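Local coordinates for 3-oxoacyl-(acyl-carrier protein) synthase II (Thermus thermophilus, PDB 1J3N), which catalyses, as a beta-ketoacyl-ACP synthase, the condensation of an acyl chain with malonyl-ACP that lengthens fatty acids, at residues V4-L9 and L236-Y241; E84-K89 and K245-R250. All coordinates share one frame; numbering follows the deposited sequence.

How the interactions relate
Interaction 1 is a buried pairing of two strands in the sheet core, and interaction 2 is a surface contact where the end of helix 70-86 meets the loop that follows helix 241-246. Their centres lie about 9 Å apart. Strand 232-240 of interaction 1 runs straight into helix 241-246, and the loop after it supplies interaction 2. The chemistry follows the place in the fold. Interaction 1 relies on backbone bonds and apolar side chains, with one buried hydroxyl-carboxylate pair. Interaction 2 relies on two arginines that meet main-chain carbonyls. The two are joined directly by the salt bridge of Glu239 OE2 with Arg247 NE at 2.9 Å. Asp85 OD2 and Leu9 N form a probable hydrogen bond at 2.8 Å.

Interaction 1 (V4-L9 and L236-Y241); sequences VVVTGL and LVLEAY
Thr7 and Glu239 meet because OG1 of Thr7 stands between its own backbone N and carbonyl carbon (chi1 63°), while the Glu239 chain runs extended beyond CG. OG1 gives its proton to OE1 of Glu239 at 2.7 Å, nearly along the C-O axis. The two side chains lie on an antiparallel strand pair in the large mixed sheet of this thiolase-like fold. A beta bulge interrupts the pair: Val6 faces Leu238 and Leu9 faces Leu236, so Thr7 and Gly8 together stand opposite Val237. Val5 N bonds to Glu239 O at 2.8 Å, and Glu239 N returns to Val5 O. Thr7 N bonds to Val237 O, and Gly8 O accepts from Val237 N. OE2 of Glu239 is held by His243 ND1. A valine in place of Thr7 would probably leave Glu239 OE1 without this donor and the carboxylate less firmly held. Val4, Val6, Leu9, Leu236 and Leu238 share the face turned away from Val5, Val237 and Glu239, and it packs on helices 163-176 and 343-357. There CD2 of Leu236 touches both Leu9 CD2 at 4.0 Å and Val6 CG1 at 4.1 Å, and Val6 CG2 meets Leu238 CD2 at 3.9 Å.

Interaction 2 (E84-K89 and K245-R250); sequences EDAGLK and KKRGAR
The runs Asp85 to Leu88 and Arg247 to Arg250 pass in opposite directions, 177° apart end to end, with the CA atoms of Ala86 and Ala249 7.3 Å apart. Helix 70-86 closes at Gly87 and helix 241-246 at Gly248, each in a Schellman motif with positive phi. Arg247 has its CG between backbone N and carbonyl carbon (chi1 75°), and its chain is straight from CG to NE, which carries the guanidinium out to Ala86 O. NH1 at 2.9 Å and NH2 at 3.1 Å both grip that one oxygen end-on. The oxygen lies in the guanidinium plane. Leu88 CD2 sits over the centre of one guanidinium face, 3.5 Å from Arg247 CZ, and Ala249 CB lies over the opposite face. This sandwich and the pair of hydrogen bonds should fix the rotation of the group. Arg250 bends at chi2 and chi3, and its NH2 reaches Asp85 O at 3.1 Å, also in plane. A salt bridge runs from the same NH2 to Asp85 OD1 at 3.5 Å. The two positive groups would probably offset the negative end of helix 70-86. Asp85 OD2, the other oxygen, bonds to Tyr252 OH. Ala86 packs on Thr7 of strand 4-13, and both Ala86 and Leu88 rest on Val237 of strand 232-240, so the end of helix 70-86 meets the loop that follows helix 241-246 beside these paired strands.

Interaction 1 (V4-L9 and L236-Y241)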
ATOM      1  N   VAL A   4      12.393 -19.002  -1.787  1.00 26.11           N
ATOM      2  CA  VAL A   4      12.018 -18.008  -2.772  1.00 24.53           C
ATOM      3  C   VAL A   4      13.314 -17.415  -3.299  1.00 24.19           C
ATOM      4  O   VAL A   4      14.146 -16.927  -2.524  1.00 23.29           O
ATOM      5  CB  VAL A   4      11.146 -16.900  -2.141  1.00 23.73           C
ATOM      6  CG1 VAL A   4      10.859 -15.818  -3.175  1.00 22.89           C
ATOM      7  CG2 VAL A   4       9.840 -17.502  -1.613  1.00 24.27           C
ATOM      8  N   VAL A   5      13.495 -17.486  -4.613  1.00 23.40           N
ATOM      9  CA  VAL A   5      14.699 -16.966  -5.234  1.00 20.22           C
ATOM     10  C   VAL A   5      14.419 -15.886  -6.274  1.00 21.47           C
ATOM     11  O   VAL A   5      13.346 -15.839  -6.880  1.00 19.52           O
ATOM     12  CB  VAL A   5      15.508 -18.096  -5.905  1.00 21.84           C
ATOM     13  CG1 VAL A   5      15.986 -19.090  -4.858  1.00 20.68           C
ATOM     14  CG2 VAL A   5      14.658 -18.786  -6.962  1.00 19.50           C
ATOM     15  N   VAL A   6      15.410 -15.022  -6.462  1.00 21.81           N
ATOM     16  CA  VAL A   6      15.360 -13.912  -7.415  1.00 24.52           C
ATOM     17  C   VAL A   6      15.907 -14.425  -8.750  1.00 25.54           C
ATOM     18  O   VAL A   6      17.054 -14.856  -8.820  1.00 25.02           O
ATOM     19  CB  VAL A   6      16.247 -12.735  -6.918  1.00 23.60           C
ATOM     20  CG1 VAL A   6      16.214 -11.578  -7.912  1.00 25.12           C
ATOM     21  CG2 VAL A   6      15.779 -12.279  -5.546  1.00 24.06           C
ATOM     22  N   THR A   7      15.090 -14.368  -9.800  1.00 24.59           N
ATOM     23  CA  THR A   7      15.498 -14.857 -11.110  1.00 23.20           C
ATOM     24  C   THR A   7      15.429 -13.809 -12.214  1.00 23.48           C
ATOM     25  O   THR A   7      15.742 -14.099 -13.372  1.00 23.84           O
ATOM     26  CB  THR A   7      14.620 -16.043 -11.539  1.00 24.08           C
ATOM     27  OG1 THR A   7      13.259 -15.606 -11.662  1.00 23.67           O
ATOM     28  CG2 THR A   7      14.701 -17.168 -10.506  1.00 21.66           C
ATOM     29  N   GLY A   8      15.003 -12.604 -11.864  1.00 21.72           N
ATOM     30  CA  GLY A   8      14.908 -11.547 -12.853  1.00 22.77           C
ATOM     31  C   GLY A   8      15.127 -10.183 -12.237  1.00 22.54           C
ATOM     32  O   GLY A   8      14.593  -9.889 -11.174  1.00 24.72           O
ATOM     33  N   LEU A   9      15.921  -9.348 -12.900  1.00 22.86           N
ATOM     34  CA  LEU A   9      16.189  -8.013 -12.406  1.00 21.39           C
ATOM     35  C   LEU A   9      15.844  -6.991 -13.484  1.00 21.85           C
ATOM     36  O   LEU A   9      16.452  -6.970 -14.556  1.00 18.25           O
ATOM     37  CB  LEU A   9      17.666  -7.880 -12.008  1.00 23.15           C
ATOM     38  CG  LEU A   9      18.182  -8.883 -10.965  1.00 22.48           C
ATOM     39  CD1 LEU A   9      19.694  -8.799 -10.876  1.00 24.49           C
ATOM     40  CD2 LEU A   9      17.546  -8.610  -9.602  1.00 20.77           C
ATOM     41  N   LEU A 236      11.610  -6.915  -9.563  1.00 20.38           N
ATOM     42  CA  LEU A 236      12.340  -8.166  -9.530  1.00 20.81           C
ATOM     43  C   LEU A 236      11.377  -9.322  -9.709  1.00 19.51           C
ATOM     44  O   LEU A 236      10.210  -9.229  -9.344  1.00 19.93           O
ATOM     45  CB  LEU A 236      13.089  -8.323  -8.196  1.00 21.01           C
ATOM     46  CG  LEU A 236      14.172  -7.283  -7.847  1.00 21.19           C
ATOM     47  CD1 LEU A 236      13.536  -5.940  -7.462  1.00 18.44           C
ATOM     48  CD2 LEU A 236      15.001  -7.804  -6.688  1.00 17.88           C
ATOM     49  N   VAL A 237      11.866 -10.401 -10.302  1.00 19.32           N
ATOM     50  CA  VAL A 237      11.056 -11.596 -10.485  1.00 21.14           C
ATOM     51  C   VAL A 237      11.342 -12.498  -9.281  1.00 21.55           C
ATOM     52  O   VAL A 237      12.456 -12.981  -9.131  1.00 21.32           O
ATOM     53  CB  VAL A 237      11.443 -12.359 -11.781  1.00 18.05           C
ATOM     54  CG1 VAL A 237      10.665 -13.668 -11.869  1.00 20.75           C
ATOM     55  CG2 VAL A 237      11.154 -11.500 -13.007  1.00 15.14           C
ATOM     56  N   LEU A 238      10.358 -12.695  -8.407  1.00 23.80           N
ATOM     57  CA  LEU A 238      10.550 -13.577  -7.256  1.00 23.12           C
ATOM     58  C   LEU A 238       9.903 -14.883  -7.689  1.00 22.66           C
ATOM     59  O   LEU A 238       8.867 -14.876  -8.349  1.00 22.49           O
ATOM     60  CB  LEU A 238       9.875 -13.026  -6.003  1.00 21.59           C
ATOM     61  CG  LEU A 238      10.393 -11.690  -5.467  1.00 24.98           C
ATOM     62  CD1 LEU A 238       9.900 -11.529  -4.029  1.00 23.21           C
ATOM     63  CD2 LEU A 238      11.918 -11.638  -5.509  1.00 21.98           C
ATOM     64  N   GLU A 239      10.511 -16.000  -7.317  1.00 22.16           N
ATOM     65  CA  GLU A 239      10.025 -17.294  -7.769  1.00 23.64           C
ATOM     66  C   GLU A 239      10.296 -18.394  -6.756  1.00 24.58           C
ATOM     67  O   GLU A 239      11.338 -18.405  -6.089  1.00 26.76           O
ATOM     68  CB  GLU A 239      10.750 -17.622  -9.079  1.00 23.52           C
ATOM     69  CG  GLU A 239      10.017 -18.472 -10.094  1.00 26.48           C
ATOM     70  CD  GLU A 239      10.866 -18.696 -11.350  1.00 28.11           C
ATOM     71  OE1 GLU A 239      11.623 -17.778 -11.736  1.00 27.66           O
ATOM     72  OE2 GLU A 239      10.776 -19.780 -11.954  1.00 29.05           O
ATOM     73  N   ALA A 240       9.355 -19.320  -6.636  1.00 24.94           N
ATOM     74  CA  ALA A 240       9.523 -20.442  -5.729  1.00 26.70           C
ATOM     75  C   ALA A 240      10.725 -21.203  -6.288  1.00 26.12           C
ATOM     76  O   ALA A 240      10.834 -21.378  -7.504  1.00 24.68           O
ATOM     77  CB  ALA A 240       8.277 -21.321  -5.747  1.00 25.70           C
ATOM     78  N   TYR A 241      11.628 -21.629  -5.411  1.00 27.86           N
ATOM     79  CA  TYR A 241      12.832 -22.353  -5.826  1.00 29.48           C
ATOM     80  C   TYR A 241      12.539 -23.515  -6.771  1.00 30.06           C
ATOM     81  O   TYR A 241      13.242 -23.712  -7.767  1.00 26.65           O
ATOM     82  CB  TYR A 241      13.573 -22.897  -4.607  1.00 31.35           C
ATOM     83  CG  TYR A 241      14.719 -23.814  -4.971  1.00 35.23           C
ATOM     84  CD1 TYR A 241      15.906 -23.304  -5.491  1.00 35.74           C
ATOM     85  CD2 TYR A 241      14.606 -25.198  -4.821  1.00 36.27           C
ATOM     86  CE1 TYR A 241      16.955 -24.146  -5.853  1.00 37.67           C
ATOM     87  CE2 TYR A 241      15.649 -26.049  -5.182  1.00 37.64           C
ATOM     88  CZ  TYR A 241      16.820 -25.516  -5.697  1.00 38.78           C
ATOM     89  OH  TYR A 241      17.858 -26.352  -6.065  1.00 41.59           O
TER

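Interaction 2 (E84-K89 and K245-R250)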
ATOM      1  N   GLU A  84      12.269 -10.143 -19.179  1.00 25.91           N
ATOM      2  CA  GLU A  84      13.263 -10.437 -20.206  1.00 26.06           C
ATOM      3  C   GLU A  84      14.529 -11.009 -19.580  1.00 26.28           C
ATOM      4  O   GLU A  84      15.091 -11.989 -20.077  1.00 24.94           O
ATOM      5  CB  GLU A  84      13.584  -9.165 -21.015  1.00 29.09           C
ATOM      6  CG  GLU A  84      12.729  -9.020 -22.282  1.00 32.87           C
ATOM      7  CD  GLU A  84      12.697  -7.609 -22.847  1.00 35.12           C
ATOM      8  OE1 GLU A  84      13.707  -6.884 -22.725  1.00 38.16           O
ATOM      9  OE2 GLU A  84      11.658  -7.229 -23.432  1.00 35.44           O
ATOM     10  N   ASP A  85      14.966 -10.390 -18.486  1.00 24.40           N
ATOM     11  CA  ASP A  85      16.165 -10.811 -17.767  1.00 25.87           C
ATOM     12  C   ASP A  85      15.990 -12.187 -17.132  1.00 24.90           C
ATOM     13  O   ASP A  85      16.966 -12.895 -16.897  1.00 24.82           O
ATOM     14  CB  ASP A  85      16.511  -9.785 -16.677  1.00 24.81           C
ATOM     15  CG  ASP A  85      17.814 -10.114 -15.951  1.00 27.04           C
ATOM     16  OD1 ASP A  85      18.893 -10.066 -16.590  1.00 23.73           O
ATOM     17  OD2 ASP A  85      17.753 -10.421 -14.738  1.00 25.94           O
ATOM     18  N   ALA A  86      14.744 -12.563 -16.858  1.00 25.89           N
ATOM     19  CA  ALA A  86      14.450 -13.852 -16.234  1.00 27.10           C
ATOM     20  C   ALA A  86      14.263 -14.960 -17.271  1.00 28.99           C
ATOM     21  O   ALA A  86      14.192 -16.139 -16.926  1.00 29.94           O
ATOM     22  CB  ALA A  86      13.204 -13.732 -15.360  1.00 25.29           C
ATOM     23  N   GLY A  87      14.184 -14.571 -18.542  1.00 30.47           N
ATOM     24  CA  GLY A  87      14.014 -15.538 -19.609  1.00 33.35           C
ATOM     25  C   GLY A  87      12.626 -16.143 -19.634  1.00 35.16           C
ATOM     26  O   GLY A  87      12.450 -17.315 -19.979  1.00 35.61           O
ATOM     27  N   LEU A  88      11.631 -15.341 -19.276  1.00 37.20           N
ATOM     28  CA  LEU A  88      10.251 -15.806 -19.250  1.00 39.56           C
ATOM     29  C   LEU A  88       9.388 -15.194 -20.342  1.00 42.79           C
ATOM     30  O   LEU A  88       9.776 -14.236 -21.014  1.00 43.14           O
ATOM     31  CB  LEU A  88       9.607 -15.474 -17.903  1.00 37.98           C
ATOM     32  CG  LEU A  88      10.068 -16.176 -16.630  1.00 36.05           C
ATOM     33  CD1 LEU A  88       9.596 -15.375 -15.430  1.00 36.24           C
ATOM     34  CD2 LEU A  88       9.528 -17.589 -16.587  1.00 34.53           C
ATOM     35  N   LYS A  89       8.203 -15.769 -20.496  1.00 45.82           N
ATOM     36  CA  LYS A  89       7.211 -15.307 -21.451  1.00 48.21           C
ATOM     37  C   LYS A  89       5.880 -15.626 -20.793  1.00 49.68           C
ATOM     38  O   LYS A  89       5.636 -16.768 -20.414  1.00 49.08           O
ATOM     39  CB  LYS A  89       7.336 -16.046 -22.782  1.00 49.27           C
ATOM     40  CG  LYS A  89       8.592 -15.704 -23.572  1.00 49.56           C
ATOM     41  CD  LYS A  89       8.386 -15.933 -25.067  1.00 51.20           C
ATOM     42  CE  LYS A  89       7.990 -17.375 -25.380  1.00 51.80           C
ATOM     43  NZ  LYS A  89       7.695 -17.578 -26.829  1.00 52.45           N
ATOM     44  N   LYS A 245      14.118 -24.068 -10.556  1.00 29.75           N
ATOM     45  CA  LYS A 245      14.954 -25.182 -10.988  1.00 32.87           C
ATOM     46  C   LYS A 245      14.293 -26.024 -12.076  1.00 33.33           C
ATOM     47  O   LYS A 245      14.966 -26.486 -12.996  1.00 34.63           O
ATOM     48  CB  LYS A 245      15.330 -26.084  -9.805  1.00 33.93           C
ATOM     49  CG  LYS A 245      16.484 -25.560  -8.942  1.00 38.19           C
ATOM     50  CD  LYS A 245      17.684 -25.078  -9.774  1.00 38.84           C
ATOM     51  CE  LYS A 245      18.302 -26.176 -10.644  1.00 40.31           C
ATOM     52  NZ  LYS A 245      19.104 -27.156  -9.855  1.00 42.84           N
ATOM     53  N   LYS A 246      12.983 -26.216 -11.973  1.00 32.59           N
ATOM     54  CA  LYS A 246      12.244 -27.007 -12.950  1.00 33.43           C
ATOM     55  C   LYS A 246      12.290 -26.433 -14.364  1.00 32.96           C
ATOM     56  O   LYS A 246      12.056 -27.157 -15.335  1.00 34.38           O
ATOM     57  CB  LYS A 246      10.787 -27.165 -12.508  1.00 34.51           C
ATOM     58  CG  LYS A 246       9.929 -27.954 -13.488  1.00 39.34           C
ATOM     59  CD  LYS A 246       8.631 -28.443 -12.853  1.00 41.78           C
ATOM     60  CE  LYS A 246       8.907 -29.388 -11.685  1.00 43.94           C
ATOM     61  NZ  LYS A 246       7.647 -29.917 -11.074  1.00 45.65           N
ATOM     62  N   ARG A 247      12.582 -25.140 -14.483  1.00 31.56           N
ATOM     63  CA  ARG A 247      12.660 -24.504 -15.796  1.00 29.14           C
ATOM     64  C   ARG A 247      14.106 -24.147 -16.137  1.00 28.44           C
ATOM     65  O   ARG A 247      14.374 -23.529 -17.167  1.00 28.07           O
ATOM     66  CB  ARG A 247      11.770 -23.249 -15.851  1.00 28.87           C
ATOM     67  CG  ARG A 247      12.292 -22.010 -15.123  1.00 26.91           C
ATOM     68  CD  ARG A 247      11.331 -20.819 -15.319  1.00 25.13           C
ATOM     69  NE  ARG A 247      11.762 -19.592 -14.637  1.00 25.67           N
ATOM     70  CZ  ARG A 247      12.509 -18.634 -15.189  1.00 26.68           C
ATOM     71  NH1 ARG A 247      12.924 -18.736 -16.447  1.00 26.23           N
ATOM     72  NH2 ARG A 247      12.844 -17.564 -14.479  1.00 27.28           N
ATOM     73  N   GLY A 248      15.028 -24.535 -15.254  1.00 26.96           N
ATOM     74  CA  GLY A 248      16.442 -24.273 -15.462  1.00 25.89           C
ATOM     75  C   GLY A 248      16.868 -22.817 -15.376  1.00 27.93           C
ATOM     76  O   GLY A 248      17.841 -22.412 -16.023  1.00 25.12           O
ATOM     77  N   ALA A 249      16.165 -22.042 -14.551  1.00 27.23           N
ATOM     78  CA  ALA A 249      16.429 -20.616 -14.384  1.00 25.39           C
ATOM     79  C   ALA A 249      17.775 -20.225 -13.782  1.00 26.25           C
ATOM     80  O   ALA A 249      18.359 -20.947 -12.980  1.00 25.25           O
ATOM     81  CB  ALA A 249      15.320 -19.996 -13.552  1.00 25.85           C
ATOM     82  N   ARG A 250      18.262 -19.059 -14.182  1.00 27.50           N
ATOM     83  CA  ARG A 250      19.509 -18.551 -13.638  1.00 28.34           C
ATOM     84  C   ARG A 250      19.067 -17.892 -12.341  1.00 28.77           C
ATOM     85  O   ARG A 250      18.194 -17.021 -12.348  1.00 31.30           O
ATOM     86  CB  ARG A 250      20.131 -17.514 -14.579  1.00 30.82           C
ATOM     87  CG  ARG A 250      21.440 -16.918 -14.062  1.00 32.94           C
ATOM     88  CD  ARG A 250      21.268 -15.513 -13.496  1.00 35.52           C
ATOM     89  NE  ARG A 250      21.093 -14.531 -14.562  1.00 39.81           N
ATOM     90  CZ  ARG A 250      19.931 -14.241 -15.141  1.00 41.14           C
ATOM     91  NH1 ARG A 250      18.817 -14.848 -14.751  1.00 41.64           N
ATOM     92  NH2 ARG A 250      19.887 -13.355 -16.129  1.00 40.99           N
TER